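Local atomic coordinates of protein pof8 (Schizosaccharomyces pombe, PDB entry 6TZN), a protein that binds telomerase RNA ter1 and promotes its assembly with the catalytic subunit trt1, and whose C-terminal xRRM domain is the part described here. Residues L13-N18 against I103-T108. Sequence-based numbering, arbitrary orientation.
Sequences LTRIKN and IAELIT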
loop_
_atom_site.group_PDB
_atom_site.type_symbol
_atom_site.label_atom_id
_atom_site.label_comp_id
_atom_site.label_asym_id
_atom_site.label_seq_id
_atom_site.Cartn_x
_atom_site.Cartn_y
_atom_site.Cartn_z
ATOM N N LEU A 13 3.169 9.279 -1.447
ATOM C CA LEU A 13 3.108 8.072 -2.267
ATOM C C LEU A 13 3.824 6.916 -1.586
ATOM O O LEU A 13 4.984 7.053 -1.184
ATOM C CB LEU A 13 3.771 8.315 -3.624
ATOM C CG LEU A 13 3.336 9.537 -4.424
ATOM C CD1 LEU A 13 4.190 9.646 -5.680
ATOM C CD2 LEU A 13 1.852 9.448 -4.778
ATOM N N THR A 14 3.152 5.770 -1.486
ATOM C CA THR A 14 3.782 4.546 -1.002
ATOM C C THR A 14 3.627 3.446 -2.040
ATOM O O THR A 14 2.526 3.210 -2.546
ATOM C CB THR A 14 3.196 4.057 0.332
ATOM O OG1 THR A 14 1.825 3.672 0.161
ATOM C CG2 THR A 14 3.320 5.133 1.406
ATOM N N ARG A 15 4.721 2.768 -2.345
ATOM C CA ARG A 15 4.657 1.564 -3.152
ATOM C C ARG A 15 4.392 0.389 -2.225
ATOM O O ARG A 15 5.057 0.245 -1.194
ATOM C CB ARG A 15 5.977 1.346 -3.884
ATOM C CG ARG A 15 6.051 0.001 -4.589
ATOM C CD ARG A 15 7.318 -0.128 -5.400
ATOM N NE ARG A 15 7.179 0.545 -6.684
ATOM C CZ ARG A 15 7.765 1.696 -6.991
ATOM N NH1 ARG A 15 8.540 2.308 -6.105
ATOM N NH2 ARG A 15 7.576 2.232 -8.188
ATOM N N ILE A 16 3.401 -0.425 -2.569
ATOM C CA ILE A 16 3.125 -1.674 -1.870
ATOM C C ILE A 16 3.634 -2.805 -2.744
ATOM O O ILE A 16 3.289 -2.876 -3.929
ATOM C CB ILE A 16 1.619 -1.847 -1.599
ATOM C CG1 ILE A 16 1.013 -0.581 -0.985
ATOM C CG2 ILE A 16 1.379 -3.083 -0.735
ATOM C CD1 ILE A 16 1.588 -0.220 0.358
ATOM N N LYS A 17 4.468 -3.672 -2.182
ATOM C CA LYS A 17 5.037 -4.793 -2.915
ATOM C C LYS A 17 4.578 -6.118 -2.324
ATOM O O LYS A 17 4.270 -6.218 -1.130
ATOM C CB LYS A 17 6.570 -4.755 -2.894
ATOM C CG LYS A 17 7.145 -3.533 -3.583
ATOM C CD LYS A 17 8.639 -3.659 -3.796
ATOM C CE LYS A 17 9.394 -3.643 -2.484
ATOM N NZ LYS A 17 10.854 -3.811 -2.720
ATOM N N ASN A 18 4.560 -7.142 -3.186
ATOM C CA ASN A 18 4.218 -8.520 -2.831
ATOM C C ASN A 18 2.725 -8.724 -2.593
ATOM O O ASN A 18 2.322 -9.616 -1.843
ATOM C CB ASN A 18 5.085 -9.065 -1.694
ATOM C CG ASN A 18 6.552 -8.957 -2.014
ATOM O OD1 ASN A 18 6.982 -9.321 -3.112
ATOM N ND2 ASN A 18 7.331 -8.443 -1.070
ATOM N N ILE A 103 5.321 -5.379 1.733
ATOM C CA ILE A 103 6.282 -4.319 2.010
ATOM C C ILE A 103 5.689 -3.007 1.518
ATOM O O ILE A 103 5.053 -2.966 0.461
ATOM C CB ILE A 103 7.608 -4.593 1.269
ATOM C CG1 ILE A 103 8.314 -5.812 1.862
ATOM C CG2 ILE A 103 8.521 -3.354 1.276
ATOM C CD1 ILE A 103 9.532 -6.227 1.085
ATOM N N ALA A 104 5.891 -1.932 2.277
ATOM C CA ALA A 104 5.510 -0.593 1.845
ATOM C C ALA A 104 6.727 0.318 1.908
ATOM O O ALA A 104 7.445 0.330 2.915
ATOM C CB ALA A 104 4.366 -0.023 2.692
ATOM N N GLU A 105 6.952 1.079 0.843
ATOM C CA GLU A 105 8.089 1.987 0.739
ATOM C C GLU A 105 7.610 3.355 0.277
ATOM O O GLU A 105 6.786 3.455 -0.636
ATOM C CB GLU A 105 9.118 1.480 -0.285
ATOM C CG GLU A 105 9.514 0.022 -0.147
ATOM C CD GLU A 105 10.407 -0.449 -1.281
ATOM O OE1 GLU A 105 11.207 -1.384 -1.056
ATOM O OE2 GLU A 105 10.313 0.112 -2.397
ATOM N N LEU A 106 8.146 4.404 0.892
ATOM C CA LEU A 106 7.838 5.759 0.465
ATOM C C LEU A 106 8.555 6.045 -0.847
ATOM O O LEU A 106 9.747 5.755 -0.989
ATOM C CB LEU A 106 8.295 6.747 1.537
ATOM C CG LEU A 106 7.811 8.189 1.380
ATOM C CD1 LEU A 106 6.319 8.299 1.655
ATOM C CD2 LEU A 106 8.610 9.104 2.313
ATOM N N ILE A 107 7.828 6.599 -1.811
ATOM C CA ILE A 107 8.402 6.970 -3.098
ATOM C C ILE A 107 8.902 8.406 -2.997
ATOM O O ILE A 107 8.159 9.302 -2.583
ATOM C CB ILE A 107 7.364 6.817 -4.223
ATOM C CG1 ILE A 107 6.890 5.361 -4.319
ATOM C CG2 ILE A 107 7.945 7.271 -5.555
ATOM C CD1 ILE A 107 5.801 5.129 -5.354
ATOM N N THR A 108 10.168 8.626 -3.349
ATOM C CA THR A 108 10.802 9.930 -3.172
ATOM C C THR A 108 11.634 10.253 -4.409
ATOM O O THR A 108 11.629 9.519 -5.403
ATOM C CB THR A 108 11.695 9.946 -1.923
ATOM O OG1 THR A 108 12.710 8.941 -2.055
ATOM C CG2 THR A 108 10.885 9.692 -0.657
HETATM O O HOH W 1 5.819 10.386 -1.836
#
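Lys17 reaches diagonally over the sheet surface to Glu105, two residues beyond its own cross-strand partner Ile103, and its NZ forms a salt bridge with OE1 at 3.0 Å. The ammonium arrives from above the carboxylate plane, 51° out of it; a bend at chi3 (-67°) sets Lys17 CE 3.9 Å from Ile103 CG2 and against Glu105 OE1. An alanine in place of Glu105 would probably leave the Lys17 ammonium without this mate and its chain freer to turn. On the same face the Arg15 side chain crosses that of Ile107 at about a right angle, Ile107 CD1 lying over one face of the guanidinium, 4.0 Å from Arg15 NH1, while NH2 pairs with Glu111 of the C-terminal helix. The strands 13-17 and 103-106 run antiparallel as the first and last strands of the RRM sheet, order 2-3-1-4, the latter at its edge; Arg15 and Glu105 are a hydrogen-bonded pair, Arg15 N giving to Glu105 O at 2.8 Å. The opposite face, carrying Thr14, Ile16 and Ala104, turns to helix 66-78: Ile16 CD1 meets Ala104 CB at 3.6 Å, and Ile73 touches both Thr14 and Ala104. Beyond the last pair, Leu13 and Ile107 meet CB to CB at 3.9 Å, both also touching helix 109-119. There Ile107 N bonds Leu13 O almost straight (175°), and a water links Leu13 N to Ile107 O.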